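Local coordinates for maltose-binding protein MalE1 (Thermotoga maritima, PDB 6DTU), which binds malto-oligosaccharides, here maltotetraose, in a pocket and probably passes them on to a membrane sugar transporter, at residues Ser10-Val14 with Gly298-Leu302; Ile16-Leu20 with Thr291-Ile295; Ile104-Ala110 with Phe260-Phe266. All coordinates share one frame; numbering follows the deposited sequence. Where two conformers were deposited one is given.

Contact 1 of 3, residues Ser10-Val14 with Gly298-Leu302; sequences SEKQV and GDPRL. With GLC (alpha-D-glucopyranose), chain C.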
# COMPACT_ATOMS: atom_id res chain seq x y z
N SER A 10 1.74 -4.15 -11.06
CA SER A 10 2.93 -4.63 -10.38
C SER A 10 3.10 -6.12 -10.62
O SER A 10 2.26 -6.80 -11.21
CB SER A 10 2.83 -4.34 -8.88
OG SER A 10 2.08 -5.36 -8.25
N GLU A 11 4.19 -6.68 -10.08
CA GLU A 11 4.44 -8.10 -10.27
C GLU A 11 3.36 -8.98 -9.65
O GLU A 11 3.14 -10.10 -10.12
CB GLU A 11 5.81 -8.51 -9.72
CG GLU A 11 5.92 -8.49 -8.21
CD GLU A 11 6.55 -7.22 -7.73
OE1 GLU A 11 6.47 -6.23 -8.48
OE2 GLU A 11 7.14 -7.21 -6.62
N LYS A 12 2.66 -8.47 -8.63
CA LYS A 12 1.75 -9.32 -7.87
C LYS A 12 0.54 -9.75 -8.69
O LYS A 12 0.01 -10.84 -8.48
CB LYS A 12 1.29 -8.62 -6.59
CG LYS A 12 2.44 -8.21 -5.64
CD LYS A 12 3.28 -9.42 -5.17
CE LYS A 12 4.39 -8.99 -4.23
NZ LYS A 12 5.12 -10.17 -3.68
N GLN A 13 0.07 -8.91 -9.61
CA GLN A 13 -1.15 -9.16 -10.35
C GLN A 13 -0.92 -9.72 -11.74
O GLN A 13 -1.90 -10.05 -12.42
CB GLN A 13 -2.02 -7.88 -10.45
CG GLN A 13 -2.33 -7.19 -9.13
CD GLN A 13 -1.35 -6.10 -8.78
OE1 GLN A 13 -0.30 -5.97 -9.40
NE2 GLN A 13 -1.66 -5.33 -7.76
N VAL A 14 0.34 -9.88 -12.17
CA VAL A 14 0.61 -10.22 -13.57
C VAL A 14 -0.01 -11.57 -13.94
O VAL A 14 -0.68 -11.70 -14.97
CB VAL A 14 2.11 -10.21 -13.87
CG1 VAL A 14 2.36 -10.90 -15.20
CG2 VAL A 14 2.68 -8.78 -13.84
N GLY A 298 -5.17 -15.15 -6.50
CA GLY A 298 -3.88 -14.85 -7.10
C GLY A 298 -3.10 -13.77 -6.40
O GLY A 298 -1.87 -13.74 -6.52
N ASP A 299 -3.77 -12.90 -5.65
CA ASP A 299 -3.15 -11.73 -5.03
C ASP A 299 -3.93 -11.43 -3.76
O ASP A 299 -4.76 -10.51 -3.73
CB ASP A 299 -3.19 -10.54 -6.00
CG ASP A 299 -2.65 -9.26 -5.43
OD1 ASP A 299 -2.01 -9.29 -4.36
OD2 ASP A 299 -2.84 -8.19 -6.07
N PRO A 300 -3.71 -12.19 -2.69
CA PRO A 300 -4.63 -12.15 -1.54
C PRO A 300 -4.44 -10.95 -0.62
O PRO A 300 -3.47 -10.86 0.14
CB PRO A 300 -4.37 -13.48 -0.82
CG PRO A 300 -2.96 -13.81 -1.16
CD PRO A 300 -2.74 -13.31 -2.57
N ARG A 301 -5.41 -10.03 -0.67
CA ARG A 301 -5.48 -8.89 0.24
C ARG A 301 -6.83 -8.91 0.97
O ARG A 301 -7.25 -9.99 1.40
CB ARG A 301 -5.18 -7.58 -0.51
CG ARG A 301 -3.90 -7.71 -1.34
CD ARG A 301 -3.49 -6.45 -2.08
NE ARG A 301 -2.51 -6.74 -3.13
CZ ARG A 301 -1.61 -5.89 -3.61
NH1 ARG A 301 -1.49 -4.65 -3.12
NH2 ARG A 301 -0.83 -6.30 -4.61
N LEU A 302 -7.54 -7.78 1.09
CA LEU A 302 -8.85 -7.75 1.75
C LEU A 302 -9.91 -7.38 0.72
O LEU A 302 -10.07 -6.19 0.42
CB LEU A 302 -8.84 -6.75 2.92
CG LEU A 302 -7.80 -6.97 4.03
CD1 LEU A 302 -7.80 -5.87 5.07
CD2 LEU A 302 -7.98 -8.30 4.70
C1 GLC C . 3.83 -4.69 -4.89
C2 GLC C . 2.42 -4.45 -4.51
C3 GLC C . 2.20 -3.05 -4.08
C4 GLC C . 3.11 -2.68 -2.96
C5 GLC C . 4.59 -2.83 -3.40
C6 GLC C . 5.51 -2.69 -2.35
O1 GLC C . 4.14 -3.96 -6.03
O2 GLC C . 1.60 -4.77 -5.67
O3 GLC C . 0.79 -2.96 -3.67
O4 GLC C . 2.87 -1.30 -2.57
O5 GLC C . 4.73 -4.30 -3.83
O6 GLC C . 6.83 -2.70 -2.90
O HOH W 1 0.49 -12.30 -6.23

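Contact 2 of 3, residues Ile16-Leu20 with Thr291-Ile295; sequences ILQKL and TMYRI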
# COMPACT_ATOMS: atom_id res chain seq x y z
N ILE A 16 -2.45 -13.58 -12.63
CA ILE A 16 -3.90 -13.73 -12.68
C ILE A 16 -4.49 -12.88 -13.80
O ILE A 16 -5.37 -13.34 -14.53
CB ILE A 16 -4.58 -13.47 -11.32
CG1 ILE A 16 -6.09 -13.67 -11.46
CG2 ILE A 16 -4.21 -12.07 -10.78
CD1 ILE A 16 -6.51 -15.04 -12.02
N LEU A 17 -3.99 -11.66 -13.98
CA LEU A 17 -4.51 -10.82 -15.06
C LEU A 17 -4.15 -11.35 -16.44
O LEU A 17 -4.92 -11.18 -17.39
CB LEU A 17 -4.03 -9.38 -14.89
CG LEU A 17 -4.60 -8.61 -13.69
CD1 LEU A 17 -4.00 -7.20 -13.61
CD2 LEU A 17 -6.09 -8.52 -13.78
N GLN A 18 -2.99 -11.99 -16.58
CA GLN A 18 -2.64 -12.64 -17.84
C GLN A 18 -3.65 -13.71 -18.18
O GLN A 18 -4.11 -13.81 -19.32
CB GLN A 18 -1.25 -13.28 -17.72
CG GLN A 18 -0.05 -12.39 -18.04
CD GLN A 18 1.31 -13.11 -17.86
OE1 GLN A 18 1.42 -14.08 -17.09
NE2 GLN A 18 2.34 -12.64 -18.57
N LYS A 19 -4.00 -14.53 -17.19
CA LYS A 19 -4.93 -15.62 -17.43
C LYS A 19 -6.31 -15.09 -17.78
O LYS A 19 -6.95 -15.57 -18.73
CB LYS A 19 -4.96 -16.51 -16.19
CG LYS A 19 -5.86 -17.71 -16.33
CD LYS A 19 -5.31 -18.71 -17.33
CE LYS A 19 -6.20 -19.97 -17.43
NZ LYS A 19 -7.50 -19.73 -18.16
N LEU A 20 -6.80 -14.09 -17.02
CA LEU A 20 -8.09 -13.49 -17.34
C LEU A 20 -8.07 -12.85 -18.72
O LEU A 20 -9.05 -12.93 -19.47
CB LEU A 20 -8.45 -12.44 -16.29
CG LEU A 20 -8.61 -13.00 -14.89
CD1 LEU A 20 -8.78 -11.91 -13.82
CD2 LEU A 20 -9.79 -13.96 -14.88
N THR A 291 -14.56 -13.49 -10.77
CA THR A 291 -13.30 -12.91 -11.19
C THR A 291 -12.60 -12.23 -10.03
O THR A 291 -11.38 -12.34 -9.89
CB THR A 291 -13.50 -11.92 -12.31
OG1 THR A 291 -14.38 -12.50 -13.27
CG2 THR A 291 -12.16 -11.65 -12.95
N MET A 292 -13.37 -11.53 -9.19
CA MET A 292 -12.79 -10.85 -8.03
C MET A 292 -12.23 -11.86 -7.04
O MET A 292 -11.20 -11.61 -6.40
CB MET A 292 -13.83 -9.93 -7.41
CG MET A 292 -14.00 -8.64 -8.17
SD MET A 292 -12.61 -7.57 -7.80
CE MET A 292 -12.87 -6.17 -8.92
N TYR A 293 -12.88 -13.02 -6.92
CA TYR A 293 -12.37 -14.05 -6.03
C TYR A 293 -11.10 -14.68 -6.60
O TYR A 293 -10.14 -14.92 -5.86
CB TYR A 293 -13.48 -15.06 -5.74
CG TYR A 293 -13.16 -16.16 -4.77
CD1 TYR A 293 -12.55 -15.88 -3.57
CD2 TYR A 293 -13.58 -17.46 -5.01
CE1 TYR A 293 -12.27 -16.90 -2.64
CE2 TYR A 293 -13.32 -18.48 -4.10
CZ TYR A 293 -12.67 -18.19 -2.93
OH TYR A 293 -12.43 -19.19 -2.03
N ARG A 294 -11.07 -14.90 -7.92
CA ARG A 294 -9.86 -15.39 -8.56
C ARG A 294 -8.70 -14.42 -8.41
O ARG A 294 -7.56 -14.84 -8.22
CB ARG A 294 -10.12 -15.71 -10.03
CG ARG A 294 -11.01 -16.90 -10.18
CD ARG A 294 -11.40 -17.10 -11.62
NE ARG A 294 -10.23 -17.37 -12.42
CZ ARG A 294 -10.20 -17.34 -13.75
NH1 ARG A 294 -11.30 -17.06 -14.43
NH2 ARG A 294 -9.06 -17.58 -14.38
N ILE A 295 -8.98 -13.11 -8.48
CA ILE A 295 -7.95 -12.10 -8.21
C ILE A 295 -7.44 -12.22 -6.78
O ILE A 295 -6.23 -12.20 -6.54
CB ILE A 295 -8.45 -10.68 -8.56
CG1 ILE A 295 -8.57 -10.52 -10.08
CG2 ILE A 295 -7.49 -9.61 -8.00
CD1 ILE A 295 -9.29 -9.26 -10.49

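Contact 3 of 3, residues Ile104-Ala110 with Phe260-Phe266; sequences IPYAMEA and FVGVQGF. With GLC (alpha-D-glucopyranose), chain B.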
# COMPACT_ATOMS: atom_id res chain seq x y z
N ILE A 104 -12.24 0.79 -10.40
CA ILE A 104 -12.90 -0.39 -9.84
C ILE A 104 -11.97 -0.98 -8.79
O ILE A 104 -10.90 -1.54 -9.13
CB ILE A 104 -13.29 -1.40 -10.92
CG1 ILE A 104 -14.27 -0.76 -11.92
CG2 ILE A 104 -13.98 -2.61 -10.29
CD1 ILE A 104 -15.13 -1.75 -12.69
N PRO A 105 -12.31 -0.90 -7.50
CA PRO A 105 -11.44 -1.43 -6.44
C PRO A 105 -11.57 -2.94 -6.35
O PRO A 105 -12.65 -3.52 -6.48
CB PRO A 105 -12.02 -0.79 -5.18
CG PRO A 105 -13.49 -0.62 -5.51
CD PRO A 105 -13.56 -0.32 -6.97
N TYR A 106 -10.44 -3.60 -6.10
CA TYR A 106 -10.49 -5.04 -5.88
C TYR A 106 -10.14 -5.44 -4.45
O TYR A 106 -10.50 -6.55 -4.05
CB TYR A 106 -9.63 -5.80 -6.91
CG TYR A 106 -8.12 -5.82 -6.67
CD1 TYR A 106 -7.53 -6.79 -5.87
CD2 TYR A 106 -7.28 -4.93 -7.33
CE1 TYR A 106 -6.17 -6.81 -5.68
CE2 TYR A 106 -5.92 -4.96 -7.14
CZ TYR A 106 -5.38 -5.91 -6.33
OH TYR A 106 -4.01 -5.94 -6.15
N ALA A 107 -9.47 -4.59 -3.68
CA ALA A 107 -9.09 -4.97 -2.33
C ALA A 107 -8.67 -3.73 -1.55
O ALA A 107 -8.25 -2.73 -2.13
CB ALA A 107 -7.91 -5.95 -2.33
N MET A 108 -8.78 -3.82 -0.24
CA MET A 108 -8.10 -2.89 0.65
C MET A 108 -6.97 -3.62 1.38
O MET A 108 -6.81 -4.84 1.27
CB MET A 108 -9.06 -2.21 1.64
CG MET A 108 -9.64 -3.16 2.65
SD MET A 108 -10.62 -2.32 3.92
CE MET A 108 -9.37 -2.03 5.18
N GLU A 109 -6.17 -2.85 2.11
CA GLU A 109 -4.97 -3.42 2.69
C GLU A 109 -4.42 -2.48 3.75
O GLU A 109 -4.74 -1.28 3.77
CB GLU A 109 -3.89 -3.63 1.62
CG GLU A 109 -3.45 -2.30 1.00
CD GLU A 109 -2.70 -2.45 -0.29
OE1 GLU A 109 -2.66 -3.56 -0.85
OE2 GLU A 109 -2.13 -1.44 -0.74
N ALA A 110 -3.59 -3.03 4.63
CA ALA A 110 -2.77 -2.25 5.55
C ALA A 110 -1.61 -3.13 5.98
O ALA A 110 -1.74 -4.36 6.04
CB ALA A 110 -3.56 -1.86 6.80
N PHE A 260 -1.36 3.27 7.49
CA PHE A 260 -2.17 3.68 6.35
C PHE A 260 -3.10 2.56 5.93
O PHE A 260 -2.75 1.37 5.97
CB PHE A 260 -1.26 4.01 5.16
CG PHE A 260 -0.77 5.45 5.09
CD1 PHE A 260 -1.65 6.53 5.12
CD2 PHE A 260 0.58 5.71 4.96
CE1 PHE A 260 -1.16 7.86 5.03
CE2 PHE A 260 1.06 7.00 4.88
CZ PHE A 260 0.19 8.07 4.91
N VAL A 261 -4.31 2.93 5.50
CA VAL A 261 -5.20 2.01 4.81
C VAL A 261 -5.23 2.38 3.33
O VAL A 261 -5.40 3.56 2.99
CB VAL A 261 -6.59 1.98 5.45
CG1 VAL A 261 -7.59 1.20 4.59
CG2 VAL A 261 -6.48 1.40 6.85
N GLY A 262 -4.98 1.41 2.46
CA GLY A 262 -4.96 1.63 1.03
C GLY A 262 -6.00 0.79 0.33
O GLY A 262 -6.37 -0.28 0.81
N VAL A 263 -6.50 1.28 -0.80
CA VAL A 263 -7.41 0.51 -1.65
C VAL A 263 -6.75 0.37 -3.01
O VAL A 263 -6.21 1.34 -3.54
CB VAL A 263 -8.80 1.16 -1.74
CG1 VAL A 263 -9.75 0.25 -2.48
CG2 VAL A 263 -9.34 1.46 -0.34
N GLN A 264 -6.72 -0.85 -3.54
CA GLN A 264 -6.11 -1.16 -4.83
C GLN A 264 -7.23 -1.35 -5.84
O GLN A 264 -8.28 -1.91 -5.50
CB GLN A 264 -5.29 -2.46 -4.75
CG GLN A 264 -4.07 -2.40 -3.84
CD GLN A 264 -2.91 -1.68 -4.47
OE1 GLN A 264 -2.73 -1.71 -5.70
NE2 GLN A 264 -2.10 -1.02 -3.65
N GLY A 265 -7.03 -0.86 -7.07
CA GLY A 265 -8.08 -0.90 -8.07
C GLY A 265 -7.57 -0.65 -9.47
O GLY A 265 -6.38 -0.41 -9.71
N PHE A 266 -8.51 -0.72 -10.40
CA PHE A 266 -8.26 -0.61 -11.83
C PHE A 266 -8.74 0.75 -12.30
O PHE A 266 -9.91 1.11 -12.10
CB PHE A 266 -9.04 -1.70 -12.57
CG PHE A 266 -8.64 -3.12 -12.22
CD1 PHE A 266 -7.75 -3.82 -13.05
CD2 PHE A 266 -9.14 -3.76 -11.09
CE1 PHE A 266 -7.35 -5.14 -12.75
CE2 PHE A 266 -8.74 -5.09 -10.78
CZ PHE A 266 -7.85 -5.77 -11.61
C1 GLC B . 2.58 -1.19 -1.21
C2 GLC B . 1.31 -0.45 -1.04
C3 GLC B . 1.37 0.86 -1.68
C4 GLC B . 2.51 1.69 -1.13
C5 GLC B . 3.88 0.94 -1.24
C6 GLC B . 4.92 1.58 -0.49
O2 GLC B . 0.28 -1.21 -1.73
O3 GLC B . 0.14 1.63 -1.41
O4 GLC B . 2.67 2.92 -1.92
O5 GLC B . 3.66 -0.42 -0.59
O6 GLC B . 6.16 1.03 -0.90

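Contact 1 of 3, residues Ser10-Val14 with Gly298-Leu302
The backbone carbonyls of Lys12 and Gly298 have a water within hydrogen-bonding distance of both, 2.7 Å from Lys12 O and 2.8 Å from Gly298 O; it can link them, though it has other acceptors to share its protons with. Both oxygens are acceptors and could not pair directly. Asp299, the first residue to leave helical geometry after helix 289-298, drops its carboxylate between the segments: CG stands anti to the backbone N (chi1 176°), and OD2 packs 3.3 Å from Gln13 CG. OD2 is hydrogen-bonded to Tyr106 OH, while OD1 takes the stronger Arg301 bonds, NH2 reaching OD2 only weakly. The arginine chain is extended from CG to NE, and its guanidinium meets Asp299 side-on: Arg301 NE donates to Asp299 OD1 over 2.9 Å, and NH2 reaches the same oxygen at a longer distance. Held in this way, the guanidinium turns its outer edge to the ligand. Arg301 NH1 bonds O3 of the chain C glucose at 2.9 Å (161° at the hydrogen), and NH2 bonds the glucose O2 at 3.1 Å (166°). NH1 is shared with a salt bridge to Glu109. Lys12 CB also lies near the guanidinium plane, at its edge, by NH2, and its CG rests close to the glucose O2. That hydroxyl in turn donates to Ser10 OG at 2.7 Å, and OG also accepts from Lys12 N, closing an ST turn. A loop after strand 4-9 and a loop after helix 289-298 thus grip one sugar hydroxyl together, part of the glycan pocket of a periplasmic solute-binding protein.

Contact 2 of 3, residues Ile16-Leu20 with Thr291-Ile295
The side chains of Leu20 and Arg294 run antiparallel to one another, and the leucine methyl CD2 sits 3.3 Å off the guanidinium plane, over one face and nearer its margin than its centre. The arginine makes this possible by bending at chi3 (62°), which turns its flat end alongside Lys19 and Leu20. Lys19 meets the same group differently: its CG lies at the guanidinium edge, 3.7 Å from Arg294 NH2. The lysine chain is itself bent at chi2 and chi4, and its NZ ends 4.6 Å from Arg294 NH2. Two like charges so near would probably repel, but Glu23 forms salt bridges with both and is likely to offset this. Further in from the charged groups the contact is apolar. Ile16 directs CG1 away from its own backbone N (chi1 -179°), across to the facing helix, where CG1 lies 3.7 Å from the carbonyl oxygen Arg294 O and 4.2 Å from Ile295 CG1. Its terminal CD1 continues toward Arg294 CB. Leu20 divides its branches, with CD2 on the arginine and CD1 at 4.0 Å from Ile295 CG1, the two chains crossing at about a right angle; in the conformer given, CD1 also meets Thr291 CG2. Phe285 and Ile286 of helix 275-286 press on Leu20 as well. The segment axes approach to 10.7 Å at 147° between their directions. This is the near-antiparallel packing of two helices, leucine and isoleucine between them and an arginine and a lysine, each paired with Glu23, beside them, as found among the flanking helices of an alpha/beta lobe.

Contact 3 of 3, residues Ile104-Ala110 with Phe260-Phe266
The ring of Phe266 has the carbonyl oxygen of Ile104 at its edge, in plane, 3.4 Å from CD2. Toward Tyr106 it is turned obliquely: the ring centroids are 5.8 Å apart and the planes make 55°, with Phe266 CE2 against Tyr106 CD2. The tyrosine ring also lies beside the Gln264 side chain in the same sense, its CE2 atom 3.5 Å from Gln264 CB; Met292 and Ile295 of helix 289-298 also pack on it. The third pair of flat groups is polar. Gln264 NE2 donates, near its own amide plane, to Glu109 OE2 at 2.9 Å, arriving on the syn side but 33° out of the carboxylate plane. The same OE2 accepts from O2 of the chain B glucose at 2.6 Å, so a single oxygen is held by protein and ligand alike. Glu109 reaches this position with CG between its backbone N and carbonyl carbon (chi1 63°) and an extended chain beyond. The two strands are antiparallel, and their ladder is interrupted by a classic beta bulge in the sheet of this lobe: Tyr106 and Ala107 both face Gln264, whose carbonyl takes Tyr106 N at 2.8 Å and, weakly, Ala107 N at 3.5 Å. Ladder hydrogen bonds flank it, through Ile104 with Phe266 on one side and Gln264 N with Ala107 O, then Gly262 N with Glu109 O, on the other, where Glu109 N to Gly262 O is weak. On the face opposite Glu109 and Gln264, Pro105 CB packs 3.7 Å from Val263 CG1. Met108 adds its CB against Val263 CG2 and bends at the sulfur to lay CE on Val261 CG1, while helix 89-94 presses on Pro105 and Val263.

In the fold
The three contacts converge on Tyr106. The centres of contacts 1 and 3 are about 11 Å apart, and the two are tied by Asp299 OD2 to Tyr106 OH, 2.5 Å, a probable hydrogen bond, and by the salt bridge of Arg301 NH1 to Glu109 OE1, 2.8 Å. Through this bridge the residues that hold neighbouring glucose units, chain C in contact 1 and chain B in contact 3, are joined. Contact 2 lies farther from the sugar, the Ile295 side chain about 11 Å from a bound glucose; its centre is about 9 Å from that of contact 1 and 16 Å from that of contact 3, and Ile295 CG2 packs 3.5 Å from Tyr106 CD1.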